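Local coordinates for protein Lpg2148(MvcA) (Legionella pneumophila subsp. pneumophila str. Philadelphia 1, PDB 6K11) that probably acts as a deamidase-type bacterial effector that removes ubiquitin from the ubiquitin-conjugating enzyme UBE2N and so regulates its activity, at residues S3-H9 with Y237-L242; T118-R123 with K328-I334; R247-P251 with G277-Y281. All blocks are in the same frame, centred on the assembly; numbering follows the deposited sequence.

Contact 1: residues S3-H9 with Y237-L242; sequences SPGFMVH and YIPQTL
Tyr237 (chi1 t) turns the edge of its ring to the start of helix 4-19, Gly5 O and His9 CB lying near the ring plane: OH donates to Gly5 O at 2.6 Å, CD2 is 4.0 Å from His9 CB, and CZ 4.1 Å from Val8 CG1. Residues 237-238 end strand 228-238; beyond them Pro239-Leu242 runs extended past the helix N terminus, with CA-CA distances of 4.8 Å for Gly5-Pro239 and 6.1 Å for Ser3-Leu242. Ser3 (phi/psi -69/154, chi1 p) is the N-cap: its OG accepts from Phe6 N at 3.2 Å and donates to Gln240 O at 2.9 Å. Gln240 (chi1 p, chi2 t) brings OE1 back to the helix for a weak 3.4 Å hydrogen bond from Gly5 N. Pro239 CB reaches to 3.5 Å from Gly5 C, and Pro239 CG meets the edge of the Phe6 ring 4.4 Å from CD1. A CB on Gly5 would come a tight 3.3 Å from Gln240 N. Helix 336-351 packs on Pro4, Met7 and Val8; His9 ND1 is hydrogen-bonded to Tyr252 OH. A helix N terminus thus docks on a strand exit, where first-turn amides and a carbonyl find polar partners amid largely buried packing.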
loop_
_atom_site.group_PDB
_atom_site.type_symbol
_atom_site.label_atom_id
_atom_site.label_comp_id
_atom_site.label_asym_id
_atom_site.label_seq_id
_atom_site.Cartn_x
_atom_site.Cartn_y
_atom_site.Cartn_z
ATOM N N SER A 3 -21.434 -11.990 20.889
ATOM C CA SER A 3 -21.680 -12.789 19.697
ATOM C C SER A 3 -20.383 -13.443 19.212
ATOM O O SER A 3 -19.286 -12.947 19.492
ATOM C CB SER A 3 -22.277 -11.926 18.592
ATOM O OG SER A 3 -21.301 -11.070 18.013
ATOM N N PRO A 4 -20.480 -14.582 18.516
ATOM C CA PRO A 4 -19.261 -15.187 17.956
ATOM C C PRO A 4 -18.503 -14.238 17.039
ATOM O O PRO A 4 -17.264 -14.220 17.055
ATOM C CB PRO A 4 -19.796 -16.408 17.196
ATOM C CG PRO A 4 -21.080 -16.752 17.906
ATOM C CD PRO A 4 -21.667 -15.434 18.326
ATOM N N GLY A 5 -19.223 -13.446 16.245
ATOM C CA GLY A 5 -18.566 -12.489 15.367
ATOM C C GLY A 5 -17.725 -11.476 16.122
ATOM O O GLY A 5 -16.632 -11.121 15.681
ATOM N N PHE A 6 -18.211 -11.012 17.277
ATOM C CA PHE A 6 -17.412 -10.087 18.073
ATOM C C PHE A 6 -16.208 -10.774 18.707
ATOM O O PHE A 6 -15.161 -10.140 18.895
ATOM C CB PHE A 6 -18.250 -9.425 19.162
ATOM C CG PHE A 6 -17.454 -8.479 20.010
ATOM C CD1 PHE A 6 -17.254 -7.170 19.605
ATOM C CD2 PHE A 6 -16.855 -8.912 21.189
ATOM C CE1 PHE A 6 -16.506 -6.309 20.374
ATOM C CE2 PHE A 6 -16.095 -8.052 21.956
ATOM C CZ PHE A 6 -15.930 -6.749 21.552
ATOM N N MET A 7 -16.341 -12.058 19.055
ATOM C CA MET A 7 -15.208 -12.799 19.603
ATOM C C MET A 7 -14.040 -12.824 18.620
ATOM O O MET A 7 -12.872 -12.807 19.034
ATOM C CB MET A 7 -15.633 -14.228 19.967
ATOM C CG MET A 7 -16.520 -14.353 21.205
ATOM S SD MET A 7 -15.723 -13.860 22.756
ATOM C CE MET A 7 -16.234 -12.177 22.939
ATOM N N VAL A 8 -14.340 -12.879 17.317
ATOM C CA VAL A 8 -13.306 -12.785 16.286
ATOM C C VAL A 8 -12.520 -11.489 16.441
ATOM O O VAL A 8 -11.285 -11.486 16.395
ATOM C CB VAL A 8 -13.938 -12.884 14.885
ATOM C CG1 VAL A 8 -12.919 -12.531 13.784
ATOM C CG2 VAL A 8 -14.534 -14.275 14.649
ATOM N N HIS A 9 -13.223 -10.364 16.610
ATOM C CA HIS A 9 -12.518 -9.090 16.763
ATOM C C HIS A 9 -11.691 -9.070 18.046
ATOM O O HIS A 9 -10.531 -8.637 18.049
ATOM C CB HIS A 9 -13.505 -7.918 16.749
ATOM C CG HIS A 9 -12.926 -6.647 17.301
ATOM N ND1 HIS A 9 -12.056 -5.850 16.579
ATOM C CD2 HIS A 9 -13.062 -6.054 18.513
ATOM C CE1 HIS A 9 -11.690 -4.820 17.323
ATOM N NE2 HIS A 9 -12.293 -4.913 18.495
ATOM N N TYR A 237 -14.067 -4.342 9.908
ATOM C CA TYR A 237 -14.819 -5.535 10.278
ATOM C C TYR A 237 -16.054 -5.097 11.052
ATOM O O TYR A 237 -15.956 -4.310 11.998
ATOM C CB TYR A 237 -13.950 -6.485 11.108
ATOM C CG TYR A 237 -14.660 -7.725 11.616
ATOM C CD1 TYR A 237 -15.299 -8.609 10.740
ATOM C CD2 TYR A 237 -14.676 -8.016 12.976
ATOM C CE1 TYR A 237 -15.942 -9.759 11.215
ATOM C CE2 TYR A 237 -15.315 -9.158 13.459
ATOM C CZ TYR A 237 -15.952 -10.018 12.571
ATOM O OH TYR A 237 -16.590 -11.144 13.060
ATOM N N ILE A 238 -17.214 -5.581 10.633
ATOM C CA ILE A 238 -18.481 -5.248 11.269
ATOM C C ILE A 238 -19.114 -6.540 11.776
ATOM O O ILE A 238 -19.773 -7.260 11.022
ATOM C CB ILE A 238 -19.423 -4.505 10.306
ATOM C CG1 ILE A 238 -18.724 -3.276 9.723
ATOM C CG2 ILE A 238 -20.701 -4.082 11.048
ATOM C CD1 ILE A 238 -19.308 -2.801 8.401
ATOM N N PRO A 239 -18.907 -6.881 13.044
ATOM C CA PRO A 239 -19.443 -8.134 13.577
ATOM C C PRO A 239 -20.936 -8.027 13.867
ATOM O O PRO A 239 -21.490 -6.943 14.075
ATOM C CB PRO A 239 -18.648 -8.342 14.872
ATOM C CG PRO A 239 -18.269 -6.947 15.306
ATOM C CD PRO A 239 -18.076 -6.164 14.031
ATOM N N GLN A 240 -21.584 -9.194 13.877
ATOM C CA GLN A 240 -23.009 -9.254 14.172
ATOM C C GLN A 240 -23.299 -8.702 15.562
ATOM O O GLN A 240 -22.505 -8.849 16.499
ATOM C CB GLN A 240 -23.509 -10.695 14.075
ATOM C CG GLN A 240 -22.865 -11.598 15.100
ATOM C CD GLN A 240 -23.209 -13.061 14.910
ATOM O OE1 GLN A 240 -22.319 -13.927 14.912
ATOM N NE2 GLN A 240 -24.504 -13.350 14.748
ATOM N N THR A 241 -24.449 -8.051 15.686
ATOM C CA THR A 241 -24.924 -7.554 16.965
ATOM C C THR A 241 -25.689 -8.642 17.714
ATOM O O THR A 241 -26.170 -9.615 17.130
ATOM C CB THR A 241 -25.827 -6.333 16.772
ATOM O OG1 THR A 241 -26.892 -6.671 15.875
ATOM C CG2 THR A 241 -25.040 -5.164 16.196
ATOM N N LEU A 242 -25.779 -8.468 19.029
ATOM C CA LEU A 242 -26.675 -9.249 19.872
ATOM C C LEU A 242 -27.932 -8.429 20.130
ATOM O O LEU A 242 -27.842 -7.246 20.477
ATOM C CB LEU A 242 -26.013 -9.613 21.203
ATOM C CG LEU A 242 -25.030 -10.779 21.268
ATOM C CD1 LEU A 242 -24.489 -10.906 22.687
ATOM C CD2 LEU A 242 -25.684 -12.082 20.815
#

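Contact 2: residues T118-R123 with K328-I334; sequences TNLLIR and KFKITEI
An antiparallel beta ladder joins strands 120-129 and 325-333, neighbours in the five-stranded sheet that is probably the papain-like core of this deamidase. Both segments are extended, phi/psi near -116/131 over 120-123 and -146/154 over 329-332; the short axes of 120-123 and 328-333 approach to 4.7 Å at 160°. Leu121-Thr332 and Arg123-Lys330 are hydrogen-bonded pairs (CA-CA 5.5 Å each). Leu120-Glu333 (CA-CA 4.5 Å) is a non-hydrogen-bonded pair, and so is Ile122-Ile331, with Ile122 CA 4.4 Å from Ile331 CA.

Each hydrogen-bonded pair is satisfied in both directions: Leu121 N to Thr332 O 2.9 Å and Thr332 N to Leu121 O 3.0 Å; Arg123 N to Lys330 O 2.9 Å and Lys330 N to Arg123 O 3.0 Å. Ile334 N adds a bond to Asn119 O at 2.8 Å. The backbones of Leu120 and Ile122 turn instead to Ile238 and Ile236 of strand 228-238.

On the face packed against helix 104-111, where Leu110 touches Leu120 and Ile331, Ile122 CG1 (chi1 m) meets Ile331 CD1 at 3.8 Å and Leu120 CD2 meets it at 4.2 Å. On the other, Leu121 CB (chi1 t) packs 3.8 Å from Ile334 CG1, next to helix 71-83. The long polar side chains look elsewhere: Arg123 to Asn76, Lys328 to Asp127 by a salt bridge, Lys330 NZ to the carbonyls of Thr94 and Phe91. Thr332 OG1 donates to Glu333 O at 3.1 Å. Asn119 OD1 accepts from Gln240 N, while Asn119 ND2 donates to a water 3.0 Å away that donates in turn to Ile334 O at 2.7 Å.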
loop_
_atom_site.group_PDB
_atom_site.type_symbol
_atom_site.label_atom_id
_atom_site.label_comp_id
_atom_site.label_asym_id
_atom_site.label_seq_id
_atom_site.Cartn_x
_atom_site.Cartn_y
_atom_site.Cartn_z
ATOM N N THR A 118 -25.411 -11.024 10.428
ATOM C CA THR A 118 -24.315 -11.046 9.469
ATOM C C THR A 118 -23.032 -10.478 10.073
ATOM O O THR A 118 -23.061 -9.613 10.955
ATOM C CB THR A 118 -24.696 -10.272 8.197
ATOM O OG1 THR A 118 -23.763 -10.578 7.152
ATOM C CG2 THR A 118 -24.699 -8.778 8.449
ATOM N N ASN A 119 -21.902 -11.004 9.598
ATOM C CA ASN A 119 -20.571 -10.506 9.929
ATOM C C ASN A 119 -19.892 -10.120 8.628
ATOM O O ASN A 119 -19.752 -10.959 7.733
ATOM C CB ASN A 119 -19.738 -11.557 10.663
ATOM C CG ASN A 119 -20.385 -12.009 11.938
ATOM O OD1 ASN A 119 -20.278 -11.355 12.970
ATOM N ND2 ASN A 119 -21.081 -13.140 11.871
ATOM N N LEU A 120 -19.473 -8.862 8.525
ATOM C CA LEU A 120 -19.010 -8.289 7.267
ATOM C C LEU A 120 -17.553 -7.864 7.376
ATOM O O LEU A 120 -17.138 -7.279 8.383
ATOM C CB LEU A 120 -19.855 -7.070 6.876
ATOM C CG LEU A 120 -21.335 -7.339 6.589
ATOM C CD1 LEU A 120 -22.115 -6.034 6.498
ATOM C CD2 LEU A 120 -21.462 -8.146 5.312
ATOM N N LEU A 121 -16.792 -8.144 6.325
ATOM C CA LEU A 121 -15.421 -7.667 6.178
ATOM C C LEU A 121 -15.362 -6.805 4.926
ATOM O O LEU A 121 -15.753 -7.252 3.840
ATOM C CB LEU A 121 -14.427 -8.827 6.078
ATOM C CG LEU A 121 -12.972 -8.446 5.751
ATOM C CD1 LEU A 121 -12.351 -7.657 6.894
ATOM C CD2 LEU A 121 -12.125 -9.673 5.457
ATOM N N ILE A 122 -14.893 -5.576 5.080
ATOM C CA ILE A 122 -14.710 -4.652 3.968
ATOM C C ILE A 122 -13.220 -4.383 3.826
ATOM O O ILE A 122 -12.537 -4.100 4.818
ATOM C CB ILE A 122 -15.477 -3.339 4.187
ATOM C CG1 ILE A 122 -16.898 -3.610 4.690
ATOM C CG2 ILE A 122 -15.466 -2.504 2.904
ATOM C CD1 ILE A 122 -17.566 -2.363 5.234
ATOM N N ARG A 123 -12.714 -4.487 2.611
ATOM C CA ARG A 123 -11.334 -4.129 2.321
ATOM C C ARG A 123 -11.344 -2.870 1.469
ATOM O O ARG A 123 -12.090 -2.795 0.486
ATOM C CB ARG A 123 -10.591 -5.263 1.604
ATOM C CG ARG A 123 -9.140 -4.912 1.305
ATOM C CD ARG A 123 -8.289 -6.101 0.859
ATOM N NE ARG A 123 -6.901 -5.689 0.593
ATOM C CZ ARG A 123 -5.844 -6.497 0.683
ATOM N NH1 ARG A 123 -5.993 -7.760 1.063
ATOM N NH2 ARG A 123 -4.629 -6.032 0.433
ATOM N N LYS A 328 -11.845 2.981 -3.096
ATOM C CA LYS A 328 -12.559 1.832 -3.633
ATOM C C LYS A 328 -12.602 0.754 -2.561
ATOM O O LYS A 328 -11.772 0.732 -1.648
ATOM C CB LYS A 328 -11.916 1.289 -4.924
ATOM C CG LYS A 328 -10.423 1.071 -4.850
ATOM C CD LYS A 328 -9.766 0.917 -6.245
ATOM C CE LYS A 328 -8.365 0.318 -6.089
ATOM N NZ LYS A 328 -7.465 0.465 -7.257
ATOM N N PHE A 329 -13.580 -0.144 -2.684
ATOM C CA PHE A 329 -13.863 -1.102 -1.630
ATOM C C PHE A 329 -14.418 -2.383 -2.233
ATOM O O PHE A 329 -14.937 -2.405 -3.353
ATOM C CB PHE A 329 -14.868 -0.544 -0.615
ATOM C CG PHE A 329 -16.257 -0.424 -1.170
ATOM C CD1 PHE A 329 -17.161 -1.476 -1.061
ATOM C CD2 PHE A 329 -16.651 0.725 -1.837
ATOM C CE1 PHE A 329 -18.437 -1.381 -1.591
ATOM C CE2 PHE A 329 -17.930 0.833 -2.369
ATOM C CZ PHE A 329 -18.823 -0.228 -2.250
ATOM N N LYS A 330 -14.310 -3.448 -1.453
ATOM C CA LYS A 330 -14.947 -4.716 -1.757
ATOM C C LYS A 330 -15.345 -5.342 -0.429
ATOM O O LYS A 330 -14.707 -5.098 0.603
ATOM C CB LYS A 330 -14.020 -5.626 -2.559
ATOM C CG LYS A 330 -12.745 -5.998 -1.837
ATOM C CD LYS A 330 -12.058 -7.135 -2.575
ATOM C CE LYS A 330 -10.652 -6.814 -2.964
ATOM N NZ LYS A 330 -10.193 -7.611 -4.141
ATOM N N ILE A 331 -16.417 -6.127 -0.446
ATOM C CA ILE A 331 -17.040 -6.560 0.794
ATOM C C ILE A 331 -17.423 -8.030 0.693
ATOM O O ILE A 331 -17.766 -8.533 -0.379
ATOM C CB ILE A 331 -18.257 -5.658 1.125
ATOM C CG1 ILE A 331 -18.878 -6.049 2.463
ATOM C CG2 ILE A 331 -19.274 -5.680 -0.019
ATOM C CD1 ILE A 331 -19.915 -5.068 2.978
ATOM N N THR A 332 -17.347 -8.726 1.827
ATOM C CA THR A 332 -17.733 -10.126 1.888
ATOM C C THR A 332 -18.260 -10.439 3.277
ATOM O O THR A 332 -17.991 -9.723 4.251
ATOM C CB THR A 332 -16.559 -11.054 1.539
ATOM O OG1 THR A 332 -16.984 -12.414 1.660
ATOM C CG2 THR A 332 -15.381 -10.813 2.501
ATOM N N GLU A 333 -19.037 -11.507 3.362
ATOM C CA GLU A 333 -19.421 -11.985 4.677
ATOM C C GLU A 333 -18.330 -12.887 5.235
ATOM O O GLU A 333 -17.508 -13.439 4.498
ATOM C CB GLU A 333 -20.762 -12.709 4.634
ATOM C CG GLU A 333 -21.791 -11.931 3.842
ATOM C CD GLU A 333 -22.974 -12.761 3.415
ATOM O OE1 GLU A 333 -23.251 -12.824 2.189
ATOM O OE2 GLU A 333 -23.642 -13.310 4.311
ATOM N N ILE A 334 -18.327 -13.010 6.558
ATOM C CA ILE A 334 -17.338 -13.768 7.314
ATOM C C ILE A 334 -18.072 -14.882 8.046
ATOM O O ILE A 334 -19.165 -14.663 8.579
ATOM C CB ILE A 334 -16.592 -12.848 8.315
ATOM C CG1 ILE A 334 -15.400 -12.119 7.668
ATOM C CG2 ILE A 334 -16.194 -13.572 9.599
ATOM C CD1 ILE A 334 -14.945 -12.660 6.373
HETATM O O HOH W 1 -21.793 -14.288 9.197
#

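Contact 3: residues R247-P251 with G277-Y281; sequences RQFYP and GIDKY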
loop_
_atom_site.group_PDB
_atom_site.type_symbol
_atom_site.label_atom_id
_atom_site.label_comp_id
_atom_site.label_asym_id
_atom_site.label_seq_id
_atom_site.Cartn_x
_atom_site.Cartn_y
_atom_site.Cartn_z
ATOM N N ARG A 247 -25.003 -1.356 15.815
ATOM C CA ARG A 247 -23.946 -1.935 14.996
ATOM C C ARG A 247 -22.659 -1.130 15.148
ATOM O O ARG A 247 -22.686 0.104 15.212
ATOM C CB ARG A 247 -24.400 -1.984 13.541
ATOM C CG ARG A 247 -23.301 -2.063 12.514
ATOM C CD ARG A 247 -23.904 -2.176 11.130
ATOM N NE ARG A 247 -24.158 -3.565 10.757
ATOM C CZ ARG A 247 -24.789 -3.937 9.646
ATOM N NH1 ARG A 247 -25.245 -3.019 8.801
ATOM N NH2 ARG A 247 -24.967 -5.222 9.381
ATOM N N GLN A 248 -21.528 -1.838 15.245
ATOM C CA GLN A 248 -20.219 -1.226 15.461
ATOM C C GLN A 248 -19.256 -1.708 14.386
ATOM O O GLN A 248 -19.363 -2.838 13.905
ATOM C CB GLN A 248 -19.641 -1.565 16.852
ATOM C CG GLN A 248 -20.602 -1.367 18.012
ATOM C CD GLN A 248 -20.743 0.084 18.410
ATOM O OE1 GLN A 248 -20.016 0.952 17.918
ATOM N NE2 GLN A 248 -21.681 0.361 19.315
ATOM N N PHE A 249 -18.318 -0.838 14.007
ATOM C CA PHE A 249 -17.290 -1.164 13.024
ATOM C C PHE A 249 -15.915 -0.964 13.640
ATOM O O PHE A 249 -15.741 -0.148 14.554
ATOM C CB PHE A 249 -17.398 -0.295 11.766
ATOM C CG PHE A 249 -16.707 1.057 11.881
ATOM C CD1 PHE A 249 -17.333 2.121 12.519
ATOM C CD2 PHE A 249 -15.439 1.264 11.329
ATOM C CE1 PHE A 249 -16.712 3.360 12.629
ATOM C CE2 PHE A 249 -14.812 2.507 11.440
ATOM C CZ PHE A 249 -15.460 3.561 12.080
ATOM N N TYR A 250 -14.934 -1.711 13.136
ATOM C CA TYR A 250 -13.563 -1.597 13.639
ATOM C C TYR A 250 -12.613 -1.526 12.456
ATOM O O TYR A 250 -12.555 -2.483 11.661
ATOM C CB TYR A 250 -13.212 -2.768 14.558
ATOM C CG TYR A 250 -14.134 -2.814 15.752
ATOM C CD1 TYR A 250 -13.877 -2.046 16.884
ATOM C CD2 TYR A 250 -15.296 -3.570 15.718
ATOM C CE1 TYR A 250 -14.747 -2.069 17.975
ATOM C CE2 TYR A 250 -16.167 -3.598 16.799
ATOM C CZ TYR A 250 -15.887 -2.848 17.921
ATOM O OH TYR A 250 -16.753 -2.874 18.992
ATOM N N PRO A 251 -11.861 -0.435 12.293
ATOM C CA PRO A 251 -10.837 -0.400 11.246
ATOM C C PRO A 251 -9.528 -0.979 11.752
ATOM O O PRO A 251 -9.128 -0.775 12.904
ATOM C CB PRO A 251 -10.700 1.102 10.941
ATOM C CG PRO A 251 -10.995 1.775 12.268
ATOM C CD PRO A 251 -11.958 0.848 13.019
ATOM N N GLY A 277 -18.990 6.055 14.484
ATOM C CA GLY A 277 -20.051 5.407 13.723
ATOM C C GLY A 277 -19.691 5.234 12.258
ATOM O O GLY A 277 -19.031 6.068 11.651
ATOM N N ILE A 278 -20.173 4.128 11.678
ATOM C CA ILE A 278 -19.777 3.739 10.322
ATOM C C ILE A 278 -20.263 4.752 9.288
ATOM O O ILE A 278 -19.578 5.012 8.287
ATOM C CB ILE A 278 -20.282 2.320 10.005
ATOM C CG1 ILE A 278 -19.810 1.873 8.612
ATOM C CG2 ILE A 278 -21.813 2.244 10.122
ATOM C CD1 ILE A 278 -18.285 1.930 8.422
ATOM N N ASP A 279 -21.449 5.339 9.505
ATOM C CA ASP A 279 -21.981 6.303 8.542
ATOM C C ASP A 279 -21.073 7.522 8.439
ATOM O O ASP A 279 -20.703 7.940 7.336
ATOM C CB ASP A 279 -23.401 6.726 8.930
ATOM C CG ASP A 279 -24.417 5.606 8.772
ATOM O OD1 ASP A 279 -24.284 4.785 7.840
ATOM O OD2 ASP A 279 -25.365 5.561 9.584
ATOM N N LYS A 280 -20.694 8.098 9.586
ATOM C CA LYS A 280 -19.783 9.240 9.589
ATOM C C LYS A 280 -18.420 8.881 9.009
ATOM O O LYS A 280 -17.826 9.682 8.278
ATOM C CB LYS A 280 -19.617 9.788 11.006
ATOM C CG LYS A 280 -18.989 11.184 11.049
ATOM C CD LYS A 280 -19.925 12.225 10.433
ATOM C CE LYS A 280 -21.282 12.236 11.140
ATOM N NZ LYS A 280 -22.447 12.221 10.201
ATOM N N TYR A 281 -17.891 7.696 9.350
ATOM C CA TYR A 281 -16.629 7.253 8.753
ATOM C C TYR A 281 -16.729 7.214 7.229
ATOM O O TYR A 281 -15.850 7.721 6.524
ATOM C CB TYR A 281 -16.213 5.876 9.306
ATOM C CG TYR A 281 -14.751 5.495 9.021
ATOM C CD1 TYR A 281 -14.397 4.853 7.836
ATOM C CD2 TYR A 281 -13.735 5.775 9.939
ATOM C CE1 TYR A 281 -13.077 4.502 7.557
ATOM C CE2 TYR A 281 -12.395 5.420 9.667
ATOM C CZ TYR A 281 -12.082 4.786 8.469
ATOM O OH TYR A 281 -10.766 4.437 8.172
HETATM O O HOH W 2 -20.911 2.081 13.572
#
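Packing around the Phe249 ring makes up most of this contact. The side chain (chi1 p) points toward the first turn of helix 278-288, and its CZ reaches Tyr281 CD2 at 3.5 Å. The two rings meet obliquely, centroids 5.1 Å apart and planes at 56°, with Phe249 CE2 over a face of Tyr281. A CH-pi contact adds to this: Ile278 CD1 sits 4.2 Å from the Phe249 ring centroid, 22° off the normal.

Apolar packing continues with Phe249 CD1 to Ile278 CB at 3.9 Å. Ile236 of strand 228-238 touches both Phe249 and Tyr281, and Phe304 stacks on Tyr281. Two further van der Waals contacts involve polar groups: Phe249 CE1 meets the backbone at Gly277 C at 3.5 Å, and Pro251 CB lies a loose 4.3 Å from the hydroxyl Tyr281 OH.

The polar link is indirect: a water donates to Arg247 O at 3.1 Å and accepts from Ile278 N at 2.9 Å. Gly277 is the helix N-cap, with phi 88°, where a CB would be jammed against the preceding carbonyl O; its own O accepts from Tyr281 N at 3.0 Å. The helix start is therefore held mainly against the loop leading into edge strand 250-252 by side-chain packing, with a water serving the first helical amide.

In the fold
From the N terminus, residues 3-9 meet 237-242, so that contact 1 closes a loop of 227 residues. Within that span 118-123 opens contact 2, whose partner 328-334 follows much later, so the two loops cross; both contain the insertion domain at about 132-226. Contact 3, 247-251 with 277-281, opens after contact 1 has closed and is nested inside the loop of contact 2. All three reach one antiparallel sheet: contact 1 brings the N-terminal helix to it, contact 2 pairs two inner strands, and contact 3 seats helix 278-288 by edge strand 250-252. Ile238 N to Leu120 O (2.8 Å) and Tyr237 N to Tyr250 O (3.0 Å) stitch contact 1 to its neighbours.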